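Phosphoribosyl-aminoimidazole carboxylase (Aspergillus clavatus, PDB 3K5I) probably catalyses, as an ATP-grasp enzyme of purine biosynthesis, the ATP-dependent carboxylation of 5-aminoimidazole ribonucleotide to its N5-carboxy derivative. Local coordinates at residues I121-K124 / F125-K128; L144-T148 / P149-A153; M170-D173 / G174-N177; V230-S234 / I235-V239. All coordinates share one frame; numbering follows the deposited sequence.

From the N terminus the four contacts follow one another in series; none nests in or crosses another, and each closes a short local turn. Contact 1 carries the chain from helix 115-121 into helix 124-132. Contact 2 caps helix 149-159 where strand 141-144 ends, and touches none of the others. Contact 3 folds the loop between strands 163-167 and 177-180, and contact 4 turns strand 221-232 into strand 235-241. Contacts 1, 3 and 4 converge on ADP, with contact 3 touching both others: N177 packs near K124 and meets S234. Contact 3 also reaches 5-aminoimidazole ribonucleotide, joining the two ligand pockets.

Contact 1: residues I121-K124 / F125-K128; sequences IQNK and FNQK. With ADP (adenosine-5'-diphosphate), chain G.
N123 caps the first turn of helix 124-132, meeting F125 and N126 as a side-chain N-cap. Its OD1 takes a nearly straight bond from the backbone, N126 N to N123 OD1 at 2.9 Å and 172°, although the donor stands above the carbonyl plane of the amide. A second, weak bond comes from F125 N, 3.0 Å from N123 OD1. The amide reaches the helix start because CG lies anti to its own N (chi1 -176°), beside the carbonyl carbon. The backbone oxygen of the same residue opens the helical pattern, with Q127 N 2.6 Å from N123 O.

Flat groups add packing to the cap. The N123 and N126 amides stack with planes 21° apart, and N126 ND2 comes within 3.2 Å of N123 CG.

Farther along the turn, the Q127 amide reaches back to the preceding helix. Q127 NE2 donates to I121 O over 3.1 Å, on a lone pair in the carbonyl plane, and that oxygen also lies in the amide plane of Q127. With Q127 OE1 bonded to I288 N, both ends of the amide are held, which fixes its rotation. I121 CG2 packs alongside NE2.

Charge takes over on the nucleotide side. K124 leaves the helix start with a bend at chi3 and meets the diphosphate of ADP; E287, a magnesium ligand, is a long, weak ionic partner. K124 NZ donates to ADP O2A at 2.7 Å and to the bridging ADP O3A at 2.6 Å, with a weak third bond to O2B.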
# COMPACT_ATOMS: atom_id res chain seq x y z
N ILE A 121 8.09 -0.99 29.48
CA ILE A 121 7.63 -2.07 28.65
C ILE A 121 8.67 -3.08 28.18
O ILE A 121 8.40 -4.28 28.08
CB ILE A 121 6.56 -1.60 27.58
CG1 ILE A 121 5.25 -1.13 28.25
CG2 ILE A 121 6.22 -2.67 26.52
CD1 ILE A 121 4.23 -0.42 27.35
N GLN A 122 9.86 -2.59 27.89
CA GLN A 122 10.91 -3.46 27.39
C GLN A 122 11.36 -4.62 28.29
O GLN A 122 11.99 -5.59 27.85
CB GLN A 122 12.05 -2.59 26.88
CG GLN A 122 12.81 -2.00 28.03
CD GLN A 122 13.96 -1.20 27.45
OE1 GLN A 122 14.89 -0.88 28.16
NE2 GLN A 122 13.92 -0.86 26.16
N ASN A 123 11.00 -4.53 29.57
CA ASN A 123 11.32 -5.59 30.51
C ASN A 123 9.94 -6.10 30.86
O ASN A 123 9.13 -5.41 31.49
CB ASN A 123 11.98 -5.07 31.76
CG ASN A 123 12.39 -6.20 32.66
OD1 ASN A 123 11.56 -7.04 33.04
ND2 ASN A 123 13.67 -6.24 32.99
N LYS A 124 9.70 -7.32 30.37
CA LYS A 124 8.44 -8.03 30.50
C LYS A 124 7.99 -8.25 31.92
O LYS A 124 6.79 -8.15 32.23
CB LYS A 124 8.47 -9.33 29.69
CG LYS A 124 7.93 -9.17 28.26
CD LYS A 124 8.11 -10.43 27.38
CE LYS A 124 6.77 -11.08 27.02
NZ LYS A 124 7.03 -12.33 26.24
N PHE A 125 9.00 -8.52 32.74
CA PHE A 125 8.66 -8.73 34.13
C PHE A 125 8.25 -7.37 34.70
O PHE A 125 7.24 -7.22 35.39
CB PHE A 125 9.90 -9.24 34.86
CG PHE A 125 9.66 -9.62 36.31
CD1 PHE A 125 8.99 -10.79 36.65
CD2 PHE A 125 10.11 -8.79 37.34
CE1 PHE A 125 8.76 -11.16 37.98
CE2 PHE A 125 9.89 -9.16 38.70
CZ PHE A 125 9.24 -10.36 39.00
N ASN A 126 9.06 -6.37 34.41
CA ASN A 126 8.79 -5.00 34.85
C ASN A 126 7.48 -4.42 34.31
O ASN A 126 6.74 -3.72 35.00
CB ASN A 126 9.98 -4.18 34.37
CG ASN A 126 11.15 -4.47 35.25
OD1 ASN A 126 10.95 -5.18 36.22
ND2 ASN A 126 12.35 -3.98 34.93
N GLN A 127 7.18 -4.74 33.05
CA GLN A 127 5.94 -4.28 32.45
C GLN A 127 4.80 -4.77 33.31
O GLN A 127 3.89 -4.03 33.74
CB GLN A 127 5.83 -4.99 31.12
CG GLN A 127 4.58 -4.71 30.28
CD GLN A 127 4.56 -5.70 29.13
OE1 GLN A 127 3.64 -6.50 28.96
NE2 GLN A 127 5.65 -5.71 28.40
N LYS A 128 4.86 -6.07 33.55
CA LYS A 128 3.85 -6.76 34.33
C LYS A 128 3.63 -6.19 35.74
O LYS A 128 2.49 -5.97 36.14
CB LYS A 128 4.11 -8.27 34.41
CG LYS A 128 4.35 -8.96 33.08
CD LYS A 128 3.46 -10.17 32.86
CE LYS A 128 2.05 -9.76 32.45
NZ LYS A 128 1.65 -9.80 31.01
PB ADP G . 6.75 -12.59 22.75
O1B ADP G . 8.01 -13.14 22.18
O2B ADP G . 7.31 -11.25 23.17
O3B ADP G . 5.39 -12.13 22.12
PA ADP G . 4.72 -13.73 24.62
O1A ADP G . 3.64 -12.92 24.04
O2A ADP G . 4.63 -13.66 26.13
O3A ADP G . 6.16 -13.37 24.02
O5' ADP G . 4.28 -15.22 24.18
C5' ADP G . 3.91 -15.53 22.83
C4' ADP G . 2.78 -16.53 22.85
O4' ADP G . 3.19 -17.71 23.58
C3' ADP G . 1.49 -16.19 23.57
O3' ADP G . 0.64 -15.65 22.56
C2' ADP G . 0.87 -17.53 23.97
O2' ADP G . 0.57 -18.35 22.81
C1' ADP G . 2.17 -18.17 24.41
N9 ADP G . 2.28 -17.94 25.84
C8 ADP G . 2.91 -16.87 26.41
N7 ADP G . 2.71 -16.84 27.74
C5 ADP G . 2.00 -18.00 27.97
C6 ADP G . 1.60 -18.60 29.21
N6 ADP G . 1.65 -18.29 30.38
N1 ADP G . 0.90 -19.76 29.10
C2 ADP G . 0.65 -20.41 27.90
N3 ADP G . 1.11 -19.92 26.78
C4 ADP G . 1.75 -18.73 26.82
O HOH W 1 4.91 -8.87 29.65

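Contact 2: residues L144-T148 / P149-A153; sequences LVENT and PAELA
The carboxylates of E151 and E146 approach with their planes 59° apart, so neither lies flat on the other. At the E151 group, OE1 does the touching: E146 N meets this oxygen nearly end-on to its C-O bond, and E146 CG sits 3.4 Å from E151 OE1. The E146 carboxylate stays farther off, its OE1 4.2 Å from E151 OE1. The backbone oxygen E146 O lies only 2.8 Å from E151 OE1, and a proton may be shared there.

The bond from E146 N to E151 OE1 measures 2.5 Å at 162°, short enough for its exact length to be read with caution. E151 arrives there from the helix by placing CG anti to its backbone N (chi1 166°) and then bending at chi2. The bend also lays its aliphatic part across L144, with L144 CG 3.5 Å from E151 CG.

T148 occupies the N-cap position. Its OG1 accepts from E151 N at 3.1 Å, although the model places this oxygen too tightly for its position to be certain. More secure is the first helical bond, L152 N to T148 O at 2.9 Å. On the helix, P149 and L152 pack against I186 and L190 of helix 186-192, while L144 is paired by its backbone with L198.

Because E151 returns to E146 N and not to the N-H of T148, this is no capping box; it is a threonine N-cap, with the N3 glutamate turned back to the backbone N-H of E146, at a strand-to-helix junction of the ATP-grasp domain.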
# COMPACT_ATOMS: atom_id res chain seq x y z
N LEU A 144 13.35 -15.33 38.60
CA LEU A 144 14.36 -16.33 38.93
C LEU A 144 15.58 -15.56 39.36
O LEU A 144 16.21 -14.98 38.50
CB LEU A 144 14.80 -17.12 37.70
CG LEU A 144 14.20 -18.53 37.57
CD1 LEU A 144 12.77 -18.32 37.08
CD2 LEU A 144 15.09 -19.37 36.64
N VAL A 145 15.93 -15.55 40.64
CA VAL A 145 17.11 -14.82 41.09
C VAL A 145 18.49 -15.30 40.59
O VAL A 145 19.45 -14.54 40.53
CB VAL A 145 17.05 -14.54 42.58
CG1 VAL A 145 18.45 -14.26 43.11
CG2 VAL A 145 16.07 -13.38 42.83
N GLU A 146 18.61 -16.58 40.22
CA GLU A 146 19.87 -17.10 39.67
C GLU A 146 19.30 -18.07 38.66
O GLU A 146 18.09 -18.30 38.62
CB GLU A 146 20.71 -17.92 40.63
CG GLU A 146 19.85 -18.62 41.63
CD GLU A 146 20.36 -18.37 43.02
OE1 GLU A 146 19.52 -18.23 43.93
OE2 GLU A 146 21.60 -18.28 43.17
N ASN A 147 20.17 -18.63 37.83
CA ASN A 147 19.65 -19.54 36.83
C ASN A 147 20.04 -21.01 37.01
O ASN A 147 20.65 -21.69 36.20
CB ASN A 147 19.55 -18.95 35.42
CG ASN A 147 18.81 -17.63 35.39
OD1 ASN A 147 17.66 -17.48 35.85
ND2 ASN A 147 19.48 -16.64 34.82
N THR A 148 19.62 -21.46 38.17
CA THR A 148 19.85 -22.79 38.65
C THR A 148 18.60 -23.62 38.44
O THR A 148 17.48 -23.12 38.29
CB THR A 148 20.31 -22.64 40.11
OG1 THR A 148 19.31 -21.92 40.86
CG2 THR A 148 21.52 -21.72 40.10
N PRO A 149 18.83 -24.93 38.41
CA PRO A 149 17.75 -25.85 38.14
C PRO A 149 17.03 -25.94 39.46
O PRO A 149 15.82 -26.17 39.52
CB PRO A 149 18.48 -27.14 37.76
CG PRO A 149 19.80 -26.66 37.21
CD PRO A 149 20.15 -25.53 38.16
N ALA A 150 17.83 -25.74 40.50
CA ALA A 150 17.35 -25.74 41.87
C ALA A 150 16.25 -24.68 41.93
O ALA A 150 15.09 -24.93 42.30
CB ALA A 150 18.49 -25.35 42.78
N GLU A 151 16.66 -23.47 41.56
CA GLU A 151 15.78 -22.32 41.51
C GLU A 151 14.52 -22.61 40.67
O GLU A 151 13.36 -22.47 41.11
CB GLU A 151 16.59 -21.24 40.81
CG GLU A 151 15.78 -20.05 40.33
CD GLU A 151 15.85 -18.87 41.30
OE1 GLU A 151 16.57 -17.92 40.92
OE2 GLU A 151 15.22 -18.88 42.40
N LEU A 152 14.77 -23.04 39.44
CA LEU A 152 13.68 -23.36 38.53
C LEU A 152 12.81 -24.47 39.12
O LEU A 152 11.60 -24.30 39.31
CB LEU A 152 14.29 -23.79 37.20
CG LEU A 152 13.38 -23.89 35.97
CD1 LEU A 152 12.16 -22.95 35.86
CD2 LEU A 152 14.32 -23.70 34.81
N ALA A 153 13.42 -25.60 39.45
CA ALA A 153 12.71 -26.72 40.05
C ALA A 153 11.69 -26.31 41.12
O ALA A 153 10.55 -26.84 41.23
CB ALA A 153 13.75 -27.61 40.67

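Contact 3: residues M170-D173 / G174-N177; sequences MAYD and GRGN. With ADP (adenosine-5'-diphosphate), chain G; AIR (5-aminoimidazole ribonucleotide), chain I.
Y172 and R175 share one phosphate oxygen of 5-aminoimidazole ribonucleotide. Y172 OH donates to AIR O7 over 2.7 Å, and R175 NH2 reaches the same AIR O7, also at 2.7 Å. R175 NH1 serves the neighbouring AIR O6 at 2.8 Å, where that oxygen lies at the edge of the guanidinium in its plane, and adds a weak bond to O7. The ring and guanidinium planes are 40° apart, with Y172 CE2 3.6 Å above the centre of the guanidinium plane. With chi1 at 65° the tyrosine ring is carried to the ligand, Y172 CD2 coming near AIR C4.

Two waters also take part: one links R175 NH1 to D173 OD2, another joins R175 NE to D173 O. D173 OD1 accepts from AIR N6 at 3.2 Å and forms a salt bridge with K373 NZ, while the first water donates to OD2.

These groups ride on consecutive turns, type I' from Y172 to R175 and type I from G174 to N177, in what is probably the counterpart of the glycine-rich loop that covers the phosphates in ATP-grasp enzymes. R175 N closes the first turn on Y172 O at 2.8 Å.

G174, with its positive phi, presents its N-H to the other ligand, G174 N lying 2.7 Å from ADP O1B. N177 ND2 bonds S234 OG and makes a weak bond to ADP O5'. Behind the turns A171 CB packs on G176 CA, and R175 O accepts from R196 NH1.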
# COMPACT_ATOMS: atom_id res chain seq x y z
N MET A 170 14.77 -8.35 25.87
CA MET A 170 15.05 -8.70 24.50
C MET A 170 14.11 -9.70 23.82
O MET A 170 14.42 -10.20 22.75
CB MET A 170 16.55 -9.09 24.38
CG MET A 170 17.54 -8.09 25.01
SD MET A 170 17.44 -6.43 24.14
CE MET A 170 17.64 -7.14 22.42
N ALA A 171 12.94 -10.00 24.36
CA ALA A 171 12.10 -11.01 23.72
C ALA A 171 11.03 -10.51 22.80
O ALA A 171 10.24 -9.61 23.10
CB ALA A 171 11.51 -11.90 24.79
N TYR A 172 10.98 -11.14 21.64
CA TYR A 172 9.95 -10.79 20.70
C TYR A 172 9.96 -12.02 19.85
O TYR A 172 10.92 -12.81 19.86
CB TYR A 172 10.13 -9.44 19.99
CG TYR A 172 11.33 -9.36 19.10
CD1 TYR A 172 12.56 -8.92 19.63
CD2 TYR A 172 11.23 -9.77 17.74
CE1 TYR A 172 13.72 -8.83 18.82
CE2 TYR A 172 12.43 -9.71 16.92
CZ TYR A 172 13.65 -9.21 17.47
OH TYR A 172 14.81 -9.10 16.71
N ASP A 173 8.84 -12.19 19.16
CA ASP A 173 8.65 -13.36 18.30
C ASP A 173 8.99 -14.68 18.98
O ASP A 173 9.65 -15.48 18.35
CB ASP A 173 9.56 -13.16 17.08
CG ASP A 173 9.09 -11.94 16.30
OD1 ASP A 173 8.09 -11.33 16.74
OD2 ASP A 173 9.63 -11.62 15.23
N GLY A 174 8.55 -14.93 20.20
CA GLY A 174 8.82 -16.19 20.88
C GLY A 174 10.30 -16.47 21.19
O GLY A 174 10.69 -17.51 21.75
N ARG A 175 11.12 -15.50 20.77
CA ARG A 175 12.55 -15.58 20.95
C ARG A 175 13.13 -15.71 22.35
O ARG A 175 14.29 -16.09 22.46
CB ARG A 175 13.31 -14.62 20.05
CG ARG A 175 13.25 -14.96 18.56
CD ARG A 175 13.72 -13.71 17.81
NE ARG A 175 13.27 -13.58 16.41
CZ ARG A 175 13.88 -12.79 15.52
NH1 ARG A 175 13.47 -12.56 14.27
NH2 ARG A 175 14.92 -12.09 15.93
N GLY A 176 12.37 -15.38 23.41
CA GLY A 176 12.84 -15.50 24.81
C GLY A 176 11.84 -16.36 25.60
O GLY A 176 11.71 -16.24 26.79
N ASN A 177 11.11 -17.24 24.95
CA ASN A 177 10.11 -18.09 25.62
C ASN A 177 10.58 -19.54 25.55
O ASN A 177 11.24 -19.95 24.60
CB ASN A 177 8.79 -17.98 24.81
CG ASN A 177 7.84 -16.85 25.30
OD1 ASN A 177 8.26 -15.77 25.73
ND2 ASN A 177 6.55 -17.11 25.25
PB ADP G . 6.75 -12.59 22.75
O1B ADP G . 8.01 -13.14 22.18
O2B ADP G . 7.31 -11.25 23.17
O3B ADP G . 5.39 -12.13 22.12
PA ADP G . 4.72 -13.73 24.62
O1A ADP G . 3.64 -12.92 24.04
O2A ADP G . 4.63 -13.66 26.13
O3A ADP G . 6.16 -13.37 24.02
O5' ADP G . 4.28 -15.22 24.18
C5' ADP G . 3.91 -15.53 22.83
C4' ADP G . 2.78 -16.53 22.85
O4' ADP G . 3.19 -17.71 23.58
C3' ADP G . 1.49 -16.19 23.57
O3' ADP G . 0.64 -15.65 22.56
C2' ADP G . 0.87 -17.53 23.97
O2' ADP G . 0.57 -18.35 22.81
C1' ADP G . 2.17 -18.17 24.41
N9 ADP G . 2.28 -17.94 25.84
C8 ADP G . 2.91 -16.87 26.41
N7 ADP G . 2.71 -16.84 27.74
C5 ADP G . 2.00 -18.00 27.97
C6 ADP G . 1.60 -18.60 29.21
N6 ADP G . 1.65 -18.29 30.38
N1 ADP G . 0.90 -19.76 29.10
C2 ADP G . 0.65 -20.41 27.90
N3 ADP G . 1.11 -19.92 26.78
C4 ADP G . 1.75 -18.73 26.82
N1 AIR I . 9.55 -6.16 15.66
C2 AIR I . 9.77 -5.32 16.71
N3 AIR I . 9.45 -5.81 17.90
C4 AIR I . 8.95 -7.06 17.59
C5 AIR I . 9.00 -7.30 16.22
N6 AIR I . 8.63 -8.39 15.48
C1' AIR I . 9.83 -6.06 14.20
C2' AIR I . 10.45 -4.71 13.78
C3' AIR I . 11.86 -5.06 14.28
C4' AIR I . 12.02 -6.42 13.60
O4' AIR I . 10.80 -7.07 14.00
O2' AIR I . 10.34 -4.27 12.41
O3' AIR I . 12.75 -4.02 13.93
C5' AIR I . 13.14 -7.25 12.99
O5' AIR I . 13.16 -8.63 13.44
P AIR I . 14.35 -9.59 12.92
O6 AIR I . 13.75 -10.85 12.10
O7 AIR I . 15.03 -9.97 14.19
O8 AIR I . 15.22 -8.76 12.00
O HOH W 2 10.72 -13.23 13.61
O HOH W 3 11.21 -15.84 15.61

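Contact 4: residues V230-S234 / I235-V239; sequences VQEDS and ICKLV. With NA (sodium ion), chain E; ADP (adenosine-5'-diphosphate), chain G.
V230 O is gripped by two backbone donors in succession. K237 N lies 2.6 Å from V230 O and comes almost head-on to the carbonyl, whereas L238 N, 3.2 Å from V230 O, uses a lone pair in the carbonyl plane. Two residues facing one make a classic beta bulge and shift the register by one. V230 N donates in return to L238 O at 2.8 Å, and the CB atoms of V230 and L238 meet on the same face of the sheet.

From the bulge itself, the K237 side chain runs extended and crosses E232 obliquely. K237 NZ forms a salt bridge with E232 OE1 at 3.1 Å, approaching 48° above the carboxylate plane, while its CD rests on the E232 carboxylate. D399 is a long, weak second ionic partner of the lysine.

The face away from V230 and L238 carries Q231 and C236. A bend at chi2 folds Q231 so that OE1 lies over C236, 3.0 Å from C236 CB, while NE2 bonds E209 and CG comes 3.5 Å from ADP O3'. The backbone oxygen of Q231 binds sodium at 2.5 Å, with five waters completing the ligands found; one of these also accepts from Q231 N.

At the tip, E232 N and I235 N exchange bonds with I235 O and E232 O. This pair of hydrogen bonds round D233 and S234 defines a two-residue beta hairpin with a type I' turn, set at the ribose side of the ATP-grasp nucleotide pocket.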
# COMPACT_ATOMS: atom_id res chain seq x y z
N VAL A 230 -3.61 -16.59 16.36
CA VAL A 230 -3.20 -17.97 16.59
C VAL A 230 -1.69 -18.04 16.58
O VAL A 230 -1.01 -17.64 15.61
CB VAL A 230 -3.80 -19.02 15.63
CG1 VAL A 230 -3.39 -20.41 16.11
CG2 VAL A 230 -5.35 -18.88 15.52
N GLN A 231 -1.15 -18.55 17.68
CA GLN A 231 0.29 -18.61 17.84
C GLN A 231 0.74 -20.05 17.87
O GLN A 231 0.02 -20.91 18.35
CB GLN A 231 0.73 -18.00 19.18
CG GLN A 231 1.04 -16.50 19.18
CD GLN A 231 -0.21 -15.74 18.75
OE1 GLN A 231 -0.18 -14.98 17.78
NE2 GLN A 231 -1.34 -16.00 19.46
N GLU A 232 1.93 -20.29 17.36
CA GLU A 232 2.52 -21.63 17.42
C GLU A 232 4.00 -21.50 17.71
O GLU A 232 4.72 -20.72 17.06
CB GLU A 232 2.24 -22.60 16.26
CG GLU A 232 1.85 -22.02 14.93
CD GLU A 232 2.51 -22.76 13.77
OE1 GLU A 232 1.90 -23.73 13.25
OE2 GLU A 232 3.65 -22.40 13.40
N ASP A 233 4.41 -22.26 18.72
CA ASP A 233 5.77 -22.26 19.21
C ASP A 233 5.99 -20.88 19.69
O ASP A 233 7.07 -20.36 19.54
CB ASP A 233 6.81 -22.57 18.16
CG ASP A 233 6.66 -23.96 17.63
OD1 ASP A 233 6.92 -24.21 16.43
OD2 ASP A 233 6.24 -24.76 18.48
N SER A 234 4.97 -20.27 20.28
CA SER A 234 5.18 -18.91 20.81
C SER A 234 5.25 -17.81 19.72
O SER A 234 5.52 -16.65 19.99
CB SER A 234 6.42 -18.90 21.71
OG SER A 234 6.08 -18.76 23.08
N ILE A 235 5.01 -18.10 18.46
CA ILE A 235 5.07 -17.05 17.44
C ILE A 235 3.70 -16.84 16.82
O ILE A 235 3.00 -17.80 16.63
CB ILE A 235 6.03 -17.45 16.29
CG1 ILE A 235 7.30 -18.07 16.86
CG2 ILE A 235 6.14 -16.39 15.18
CD1 ILE A 235 8.25 -18.73 15.79
N CYS A 236 3.33 -15.62 16.42
CA CYS A 236 2.03 -15.45 15.80
C CYS A 236 2.06 -16.10 14.42
O CYS A 236 3.05 -16.06 13.66
CB CYS A 236 1.74 -13.95 15.65
SG CYS A 236 0.21 -13.52 14.74
N LYS A 237 0.92 -16.67 14.10
CA LYS A 237 0.77 -17.37 12.83
C LYS A 237 -0.36 -16.76 12.01
O LYS A 237 -0.16 -16.30 10.88
CB LYS A 237 0.59 -18.87 13.08
CG LYS A 237 0.44 -19.69 11.81
CD LYS A 237 0.24 -21.15 12.22
CE LYS A 237 -0.54 -22.00 11.22
NZ LYS A 237 -0.82 -23.34 11.84
N LEU A 238 -1.55 -16.77 12.60
CA LEU A 238 -2.70 -16.21 11.89
C LEU A 238 -3.39 -15.16 12.72
O LEU A 238 -3.31 -15.20 13.97
CB LEU A 238 -3.85 -17.22 11.80
CG LEU A 238 -3.37 -18.39 10.95
CD1 LEU A 238 -4.13 -19.71 11.25
CD2 LEU A 238 -3.64 -17.81 9.57
N VAL A 239 -4.08 -14.29 12.00
CA VAL A 239 -4.93 -13.25 12.60
C VAL A 239 -6.28 -13.27 11.85
O VAL A 239 -6.24 -13.24 10.63
CB VAL A 239 -4.27 -11.85 12.68
CG1 VAL A 239 -5.29 -10.82 13.24
CG2 VAL A 239 -3.00 -11.87 13.57
NA NA E . -1.36 -21.77 20.23
PB ADP G . 6.75 -12.59 22.75
O1B ADP G . 8.01 -13.14 22.18
O2B ADP G . 7.31 -11.25 23.17
O3B ADP G . 5.39 -12.13 22.12
PA ADP G . 4.72 -13.73 24.62
O1A ADP G . 3.64 -12.92 24.04
O2A ADP G . 4.63 -13.66 26.13
O3A ADP G . 6.16 -13.37 24.02
O5' ADP G . 4.28 -15.22 24.18
C5' ADP G . 3.91 -15.53 22.83
C4' ADP G . 2.78 -16.53 22.85
O4' ADP G . 3.19 -17.71 23.58
C3' ADP G . 1.49 -16.19 23.57
O3' ADP G . 0.64 -15.65 22.56
C2' ADP G . 0.87 -17.53 23.97
O2' ADP G . 0.57 -18.35 22.81
C1' ADP G . 2.17 -18.17 24.41
N9 ADP G . 2.28 -17.94 25.84
C8 ADP G . 2.91 -16.87 26.41
N7 ADP G . 2.71 -16.84 27.74
C5 ADP G . 2.00 -18.00 27.97
C6 ADP G . 1.60 -18.60 29.21
N6 ADP G . 1.65 -18.29 30.38
N1 ADP G . 0.90 -19.76 29.10
C2 ADP G . 0.65 -20.41 27.90
N3 ADP G . 1.11 -19.92 26.78
C4 ADP G . 1.75 -18.73 26.82
O HOH W 4 -2.58 -19.52 20.02
O HOH W 5 0.55 -23.89 19.51
O HOH W 6 -2.19 -23.00 18.16
O HOH W 7 -2.88 -23.31 21.40
O HOH W 8 0.35 -20.47 22.25